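Uncharacterized protein (Chondromyces crocatus, PDB 6I86) is of unknown function but is encoded in the crocagin gene cluster and probably takes part in making or handling this ribosomally derived peptide natural product. Local coordinates at residues 53-64 / 121-132. Numbering follows the deposited sequence.
Sequences LLQVVLEGYFKV and REWSVHEESKHY
Glu128 OE2 accepts two hydrogen bonds, from Val57 N at 2.7 Å and from Tyr132 OH at 2.6 Å, the donors arriving from opposite faces of the carboxylate plane. The hydrogen bond from the Val57 amide is nearly straight (164° at the hydrogen). OE1 accepts from Trp123 NE1 through its anti lone pair and from a water that also donates to Gln55 O. Extended beyond CG, which lies trans to the backbone N (chi1 168°), the Glu128 chain crosses Phe62, bringing Glu128 CG within 3.4 Å of Phe62 CE1. Around this acid the loop between strands 51-55 and 60-69 packs against Tyr132: Leu58 CB sits over a face of its ring, a CH-pi contact. Phe62, on the strand that follows, meets the edge of the Tyr132 ring with CZ. Leu54 CD2 reaches Trp123 CE3 at 3.6 Å, while Val64 CG2 touches the indole edge. Next to Tyr132 in the chain, His131 O accepts from Tyr61 N at 3.2 Å, and the His131 ring is held by Asp147 and Glu144. With an alanine at Glu128, the Val57 amide and the Tyr132 hydroxyl would probably lose the oxygen they share, and the Trp123 N-H its acceptor OE1. The contact illustrates how one buried carboxylate, probably ionised given its donors, can tie a loop joining two sheets to a short helix.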
ATOM      1  N   LEU A  53       5.872   1.517  -2.065  1.00 25.95           N
ATOM      2  CA  LEU A  53       6.454   0.328  -1.451  1.00 29.16           C
ATOM      3  C   LEU A  53       6.255   0.387   0.059  1.00 27.35           C
ATOM      4  O   LEU A  53       6.665   1.356   0.706  1.00 28.64           O
ATOM      5  CB  LEU A  53       7.940   0.212  -1.811  1.00 26.63           C
ATOM      6  CG  LEU A  53       8.717  -1.070  -1.500  1.00 38.31           C
ATOM      7  CD1 LEU A  53       9.847  -1.247  -2.507  1.00 41.44           C
ATOM      8  CD2 LEU A  53       9.278  -1.054  -0.084  1.00 35.09           C
ATOM      9  N   LEU A  54       5.631  -0.655   0.612  1.00 23.35           N
ATOM     10  CA  LEU A  54       5.409  -0.795   2.049  1.00 17.53           C
ATOM     11  C   LEU A  54       6.279  -1.934   2.568  1.00 18.82           C
ATOM     12  O   LEU A  54       5.964  -3.110   2.351  1.00 23.23           O
ATOM     13  CB  LEU A  54       3.936  -1.059   2.352  1.00 27.49           C
ATOM     14  CG  LEU A  54       2.973   0.123   2.299  1.00 44.54           C
ATOM     15  CD1 LEU A  54       1.553  -0.367   2.088  1.00 42.16           C
ATOM     16  CD2 LEU A  54       3.069   0.905   3.592  1.00 49.41           C
ATOM     17  N   GLN A  55       7.360  -1.587   3.261  1.00 20.03           N
ATOM     18  CA  GLN A  55       8.275  -2.578   3.809  1.00 24.05           C
ATOM     19  C   GLN A  55       7.813  -3.026   5.189  1.00 27.85           C
ATOM     20  O   GLN A  55       7.360  -2.216   6.003  1.00 26.22           O
ATOM     21  CB  GLN A  55       9.697  -2.015   3.893  1.00 26.88           C
ATOM     22  CG  GLN A  55      10.700  -2.944   4.563  1.00 31.86           C
ATOM     23  CD  GLN A  55      12.103  -2.791   4.009  1.00 45.50           C
ATOM     24  OE1 GLN A  55      12.296  -2.663   2.801  1.00 39.99           O
ATOM     25  NE2 GLN A  55      13.094  -2.811   4.894  1.00 49.86           N
ATOM     26  N   VAL A  56       7.918  -4.329   5.441  1.00 22.85           N
ATOM     27  CA  VAL A  56       7.700  -4.889   6.766  1.00 22.55           C
ATOM     28  C   VAL A  56       9.009  -5.513   7.228  1.00 27.95           C
ATOM     29  O   VAL A  56       9.875  -5.874   6.427  1.00 25.55           O
ATOM     30  CB  VAL A  56       6.560  -5.925   6.800  1.00 24.51           C
ATOM     31  CG1 VAL A  56       5.258  -5.292   6.339  1.00 24.98           C
ATOM     32  CG2 VAL A  56       6.910  -7.138   5.949  1.00 24.53           C
ATOM     33  N   VAL A  57       9.144  -5.632   8.547  1.00 21.49           N
ATOM     34  CA  VAL A  57      10.388  -6.118   9.130  1.00 24.04           C
ATOM     35  C   VAL A  57      10.454  -7.639   9.077  1.00 26.07           C
ATOM     36  O   VAL A  57      11.511  -8.218   8.801  1.00 30.68           O
ATOM     37  CB  VAL A  57      10.521  -5.590  10.569  1.00 29.00           C
ATOM     38  CG1 VAL A  57      11.904  -5.864  11.110  1.00 32.02           C
ATOM     39  CG2 VAL A  57      10.213  -4.103  10.613  1.00 38.25           C
ATOM     40  N   LEU A  58       9.335  -8.309   9.347  1.00 22.47           N
ATOM     41  CA  LEU A  58       9.290  -9.763   9.357  1.00 25.98           C
ATOM     42  C   LEU A  58       7.945 -10.213   8.809  1.00 26.72           C
ATOM     43  O   LEU A  58       7.012  -9.417   8.672  1.00 24.49           O
ATOM     44  CB  LEU A  58       9.510 -10.325  10.770  1.00 28.26           C
ATOM     45  CG  LEU A  58      10.735  -9.847  11.558  1.00 28.95           C
ATOM     46  CD1 LEU A  58      10.505 -10.033  13.046  1.00 31.37           C
ATOM     47  CD2 LEU A  58      12.006 -10.564  11.117  1.00 31.84           C
ATOM     48  N   GLU A  59       7.853 -11.506   8.505  1.00 27.80           N
ATOM     49  CA  GLU A  59       6.634 -12.054   7.921  1.00 29.79           C
ATOM     50  C   GLU A  59       5.469 -11.980   8.902  1.00 30.09           C
ATOM     51  O   GLU A  59       5.620 -12.269  10.094  1.00 23.47           O
ATOM     52  CB  GLU A  59       6.862 -13.502   7.482  1.00 37.65           C
ATOM     53  CG  GLU A  59       5.601 -14.367   7.467  1.00 52.09           C
ATOM     54  CD  GLU A  59       4.752 -14.161   6.224  1.00 62.00           C
ATOM     55  OE1 GLU A  59       3.517 -14.344   6.304  1.00 55.07           O
ATOM     56  OE2 GLU A  59       5.317 -13.825   5.165  1.00 70.25           O
ATOM     57  N   GLY A  60       4.309 -11.585   8.394  1.00 21.87           N
ATOM     58  CA  GLY A  60       3.107 -11.572   9.199  1.00 26.06           C
ATOM     59  C   GLY A  60       1.898 -11.278   8.340  1.00 26.65           C
ATOM     60  O   GLY A  60       1.966 -11.302   7.110  1.00 26.33           O
ATOM     61  N   TYR A  61       0.781 -11.015   9.010  1.00 23.79           N
ATOM     62  CA  TYR A  61      -0.438 -10.547   8.366  1.00 27.59           C
ATOM     63  C   TYR A  61      -0.698  -9.122   8.824  1.00 29.49           C
ATOM     64  O   TYR A  61      -0.648  -8.838  10.024  1.00 25.44           O
ATOM     65  CB  TYR A  61      -1.634 -11.434   8.717  1.00 28.12           C
ATOM     66  CG  TYR A  61      -1.774 -12.673   7.866  1.00 35.73           C
ATOM     67  CD1 TYR A  61      -1.089 -13.837   8.182  1.00 34.90           C
ATOM     68  CD2 TYR A  61      -2.604 -12.683   6.753  1.00 36.67           C
ATOM     69  CE1 TYR A  61      -1.221 -14.976   7.413  1.00 40.14           C
ATOM     70  CE2 TYR A  61      -2.743 -13.818   5.976  1.00 36.64           C
ATOM     71  CZ  TYR A  61      -2.049 -14.961   6.309  1.00 40.79           C
ATOM     72  OH  TYR A  61      -2.184 -16.095   5.538  1.00 49.60           O
ATOM     73  N   PHE A  62      -0.978  -8.233   7.878  1.00 23.72           N
ATOM     74  CA  PHE A  62      -1.015  -6.810   8.172  1.00 24.86           C
ATOM     75  C   PHE A  62      -2.263  -6.167   7.590  1.00 25.39           C
ATOM     76  O   PHE A  62      -2.671  -6.473   6.466  1.00 24.70           O
ATOM     77  CB  PHE A  62       0.243  -6.124   7.637  1.00 19.27           C
ATOM     78  CG  PHE A  62       1.510  -6.817   8.042  1.00 24.82           C
ATOM     79  CD1 PHE A  62       1.958  -6.754   9.354  1.00 18.64           C
ATOM     80  CD2 PHE A  62       2.233  -7.565   7.126  1.00 24.24           C
ATOM     81  CE1 PHE A  62       3.119  -7.407   9.743  1.00 24.35           C
ATOM     82  CE2 PHE A  62       3.399  -8.220   7.508  1.00 26.54           C
ATOM     83  CZ  PHE A  62       3.841  -8.140   8.818  1.00 24.51           C
ATOM     84  N   LYS A  63      -2.854  -5.271   8.371  1.00 20.75           N
ATOM     85  CA  LYS A  63      -4.042  -4.528   7.976  1.00 17.28           C
ATOM     86  C   LYS A  63      -3.609  -3.141   7.517  1.00 20.77           C
ATOM     87  O   LYS A  63      -2.999  -2.390   8.287  1.00 22.20           O
ATOM     88  CB  LYS A  63      -5.030  -4.436   9.139  1.00 23.89           C
ATOM     89  CG  LYS A  63      -6.245  -3.561   8.872  1.00 27.04           C
ATOM     90  CD  LYS A  63      -7.163  -3.501  10.090  1.00 24.36           C
ATOM     91  CE  LYS A  63      -7.808  -4.849  10.377  1.00 27.52           C
ATOM     92  NZ  LYS A  63      -8.670  -4.810  11.593  1.00 32.71           N
ATOM     93  N   VAL A  64      -3.915  -2.808   6.267  1.00 20.35           N
ATOM     94  CA  VAL A  64      -3.534  -1.532   5.674  1.00 20.72           C
ATOM     95  C   VAL A  64      -4.806  -0.798   5.280  1.00 22.30           C
ATOM     96  O   VAL A  64      -5.593  -1.298   4.467  1.00 18.95           O
ATOM     97  CB  VAL A  64      -2.610  -1.714   4.460  1.00 21.36           C
ATOM     98  CG1 VAL A  64      -2.165  -0.358   3.922  1.00 21.16           C
ATOM     99  CG2 VAL A  64      -1.409  -2.568   4.830  1.00 20.14           C
ATOM    100  N   ARG A 121       2.637   7.673   3.405  1.00 19.82           N
ATOM    101  CA  ARG A 121       2.761   6.368   4.038  1.00 19.69           C
ATOM    102  C   ARG A 121       3.001   6.574   5.525  1.00 18.45           C
ATOM    103  O   ARG A 121       4.055   7.081   5.921  1.00 23.24           O
ATOM    104  CB  ARG A 121       3.901   5.550   3.436  1.00 20.55           C
ATOM    105  CG  ARG A 121       4.205   4.292   4.245  1.00 37.01           C
ATOM    106  CD  ARG A 121       5.425   3.554   3.726  1.00 39.60           C
ATOM    107  NE  ARG A 121       6.674   4.046   4.296  1.00 44.76           N
ATOM    108  CZ  ARG A 121       7.272   3.490   5.345  1.00 47.29           C
ATOM    109  NH1 ARG A 121       6.725   2.435   5.935  1.00 32.29           N
ATOM    110  NH2 ARG A 121       8.412   3.986   5.806  1.00 46.60           N
ATOM    111  N   GLU A 122       2.027   6.184   6.339  1.00 20.70           N
ATOM    112  CA  GLU A 122       2.164   6.166   7.787  1.00 17.92           C
ATOM    113  C   GLU A 122       2.194   4.715   8.243  1.00 25.09           C
ATOM    114  O   GLU A 122       1.331   3.923   7.850  1.00 22.97           O
ATOM    115  CB  GLU A 122       1.011   6.908   8.462  1.00 21.67           C
ATOM    116  CG  GLU A 122       0.962   8.383   8.130  1.00 21.10           C
ATOM    117  CD  GLU A 122      -0.224   9.084   8.754  1.00 23.25           C
ATOM    118  OE1 GLU A 122      -0.020   9.861   9.709  1.00 23.50           O
ATOM    119  OE2 GLU A 122      -1.363   8.856   8.287  1.00 21.42           O
ATOM    120  N   TRP A 123       3.184   4.366   9.060  1.00 19.69           N
ATOM    121  CA  TRP A 123       3.337   2.988   9.496  1.00 17.41           C
ATOM    122  C   TRP A 123       3.703   2.949  10.970  1.00 22.85           C
ATOM    123  O   TRP A 123       4.473   3.784  11.455  1.00 24.81           O
ATOM    124  CB  TRP A 123       4.407   2.262   8.671  1.00 22.80           C
ATOM    125  CG  TRP A 123       4.342   0.782   8.803  1.00 22.82           C
ATOM    126  CD1 TRP A 123       5.045   0.004   9.675  1.00 25.98           C
ATOM    127  CD2 TRP A 123       3.517  -0.106   8.046  1.00 23.03           C
ATOM    128  NE1 TRP A 123       4.714  -1.317   9.500  1.00 25.33           N
ATOM    129  CE2 TRP A 123       3.776  -1.411   8.506  1.00 24.87           C
ATOM    130  CE3 TRP A 123       2.585   0.076   7.020  1.00 28.12           C
ATOM    131  CZ2 TRP A 123       3.135  -2.528   7.976  1.00 34.13           C
ATOM    132  CZ3 TRP A 123       1.952  -1.031   6.497  1.00 31.27           C
ATOM    133  CH2 TRP A 123       2.229  -2.318   6.974  1.00 28.16           C
ATOM    134  N   SER A 124       3.141   1.974  11.675  1.00 20.44           N
ATOM    135  CA  SER A 124       3.434   1.731  13.083  1.00 21.07           C
ATOM    136  C   SER A 124       4.208   0.420  13.174  1.00 20.79           C
ATOM    137  O   SER A 124       3.634  -0.661  13.015  1.00 20.27           O
ATOM    138  CB  SER A 124       2.153   1.675  13.907  1.00 22.79           C
ATOM    139  OG  SER A 124       2.434   1.338  15.253  1.00 27.65           O
ATOM    140  N   VAL A 125       5.517   0.518  13.414  1.00 22.01           N
ATOM    141  CA  VAL A 125       6.314  -0.680  13.657  1.00 20.58           C
ATOM    142  C   VAL A 125       5.852  -1.370  14.934  1.00 21.47           C
ATOM    143  O   VAL A 125       5.884  -2.604  15.035  1.00 24.04           O
ATOM    144  CB  VAL A 125       7.811  -0.316  13.714  1.00 22.26           C
ATOM    145  CG1 VAL A 125       8.654  -1.551  13.979  1.00 23.02           C
ATOM    146  CG2 VAL A 125       8.243   0.356  12.420  1.00 23.10           C
ATOM    147  N   HIS A 126       5.403  -0.591  15.923  1.00 22.19           N
ATOM    148  CA  HIS A 126       4.881  -1.173  17.156  1.00 23.57           C
ATOM    149  C   HIS A 126       3.652  -2.031  16.880  1.00 26.04           C
ATOM    150  O   HIS A 126       3.526  -3.143  17.405  1.00 22.84           O
ATOM    151  CB  HIS A 126       4.554  -0.064  18.153  1.00 25.19           C
ATOM    152  CG  HIS A 126       4.334  -0.554  19.551  1.00 40.07           C
ATOM    153  ND1 HIS A 126       3.126  -0.427  20.203  1.00 36.53           N
ATOM    154  CD2 HIS A 126       5.168  -1.174  20.419  1.00 45.24           C
ATOM    155  CE1 HIS A 126       3.226  -0.947  21.415  1.00 42.53           C
ATOM    156  NE2 HIS A 126       4.455  -1.406  21.570  1.00 45.72           N
ATOM    157  N   GLU A 127       2.732  -1.528  16.054  1.00 21.54           N
ATOM    158  CA  GLU A 127       1.544  -2.305  15.721  1.00 24.81           C
ATOM    159  C   GLU A 127       1.892  -3.481  14.816  1.00 25.24           C
ATOM    160  O   GLU A 127       1.349  -4.579  14.983  1.00 23.82           O
ATOM    161  CB  GLU A 127       0.499  -1.408  15.058  1.00 23.20           C
ATOM    162  CG  GLU A 127      -0.863  -2.064  14.866  1.00 24.63           C
ATOM    163  CD  GLU A 127      -1.612  -2.259  16.172  1.00 28.47           C
ATOM    164  OE1 GLU A 127      -1.235  -1.626  17.180  1.00 29.84           O
ATOM    165  OE2 GLU A 127      -2.588  -3.039  16.188  1.00 31.92           O
ATOM    166  N   GLU A 128       2.791  -3.262  13.849  1.00 21.99           N
ATOM    167  CA  GLU A 128       3.227  -4.344  12.968  1.00 23.27           C
ATOM    168  C   GLU A 128       3.768  -5.523  13.763  1.00 26.04           C
ATOM    169  O   GLU A 128       3.431  -6.680  13.483  1.00 23.94           O
ATOM    170  CB  GLU A 128       4.293  -3.832  11.997  1.00 22.74           C
ATOM    171  CG  GLU A 128       5.002  -4.944  11.237  1.00 23.45           C
ATOM    172  CD  GLU A 128       6.286  -4.490  10.572  1.00 25.50           C
ATOM    173  OE1 GLU A 128       6.356  -3.320  10.135  1.00 24.26           O
ATOM    174  OE2 GLU A 128       7.223  -5.308  10.479  1.00 22.86           O
ATOM    175  N   SER A 129       4.597  -5.248  14.770  1.00 21.53           N
ATOM    176  CA  SER A 129       5.224  -6.297  15.565  1.00 25.03           C
ATOM    177  C   SER A 129       4.237  -7.069  16.432  1.00 27.77           C
ATOM    178  O   SER A 129       4.648  -8.038  17.081  1.00 26.00           O
ATOM    179  CB  SER A 129       6.327  -5.697  16.441  1.00 24.03           C
ATOM    180  OG  SER A 129       5.795  -4.763  17.364  1.00 31.79           O
ATOM    181  N   LYS A 130       2.964  -6.675  16.473  1.00 22.91           N
ATOM    182  CA  LYS A 130       1.952  -7.474  17.151  1.00 28.36           C
ATOM    183  C   LYS A 130       1.423  -8.614  16.294  1.00 32.65           C
ATOM    184  O   LYS A 130       0.700  -9.470  16.813  1.00 27.23           O
ATOM    185  CB  LYS A 130       0.761  -6.608  17.570  1.00 29.65           C
ATOM    186  CG  LYS A 130       1.050  -5.523  18.586  1.00 30.12           C
ATOM    187  CD  LYS A 130      -0.208  -4.693  18.823  1.00 30.22           C
ATOM    188  CE  LYS A 130       0.070  -3.480  19.694  1.00 41.54           C
ATOM    189  NZ  LYS A 130      -1.131  -2.606  19.802  1.00 49.10           N
ATOM    190  N   HIS A 131       1.762  -8.647  15.004  1.00 27.71           N
ATOM    191  CA  HIS A 131       1.022  -9.445  14.035  1.00 27.24           C
ATOM    192  C   HIS A 131       1.920 -10.367  13.220  1.00 25.67           C
ATOM    193  O   HIS A 131       1.541 -10.787  12.122  1.00 29.15           O
ATOM    194  CB  HIS A 131       0.224  -8.516  13.120  1.00 24.90           C
ATOM    195  CG  HIS A 131      -0.700  -7.603  13.867  1.00 27.26           C
ATOM    196  ND1 HIS A 131      -0.683  -6.234  13.709  1.00 22.82           N
ATOM    197  CD2 HIS A 131      -1.655  -7.866  14.791  1.00 27.43           C
ATOM    198  CE1 HIS A 131      -1.594  -5.694  14.501  1.00 30.12           C
ATOM    199  NE2 HIS A 131      -2.198  -6.662  15.166  1.00 30.67           N
ATOM    200  N   TYR A 132       3.103 -10.700  13.740  1.00 26.60           N
ATOM    201  CA  TYR A 132       3.963 -11.667  13.071  1.00 28.00           C
ATOM    202  C   TYR A 132       3.450 -13.092  13.217  1.00 34.28           C
ATOM    203  O   TYR A 132       3.784 -13.945  12.388  1.00 32.95           O
ATOM    204  CB  TYR A 132       5.389 -11.572  13.619  1.00 27.84           C
ATOM    205  CG  TYR A 132       6.055 -10.239  13.373  1.00 25.51           C
ATOM    206  CD1 TYR A 132       5.859  -9.553  12.183  1.00 23.09           C
ATOM    207  CD2 TYR A 132       6.880  -9.665  14.331  1.00 26.18           C
ATOM    208  CE1 TYR A 132       6.468  -8.331  11.952  1.00 23.69           C
ATOM    209  CE2 TYR A 132       7.493  -8.446  14.109  1.00 24.39           C
ATOM    210  CZ  TYR A 132       7.282  -7.782  12.919  1.00 23.85           C
ATOM    211  OH  TYR A 132       7.889  -6.566  12.693  1.00 22.57           O
TER
HETATM  212  O   HOH W   1       7.960  -1.820   8.561  1.00 26.07           O
HETATM  213  O   HOH W   2       5.473  -0.205   5.566  1.00 26.36           O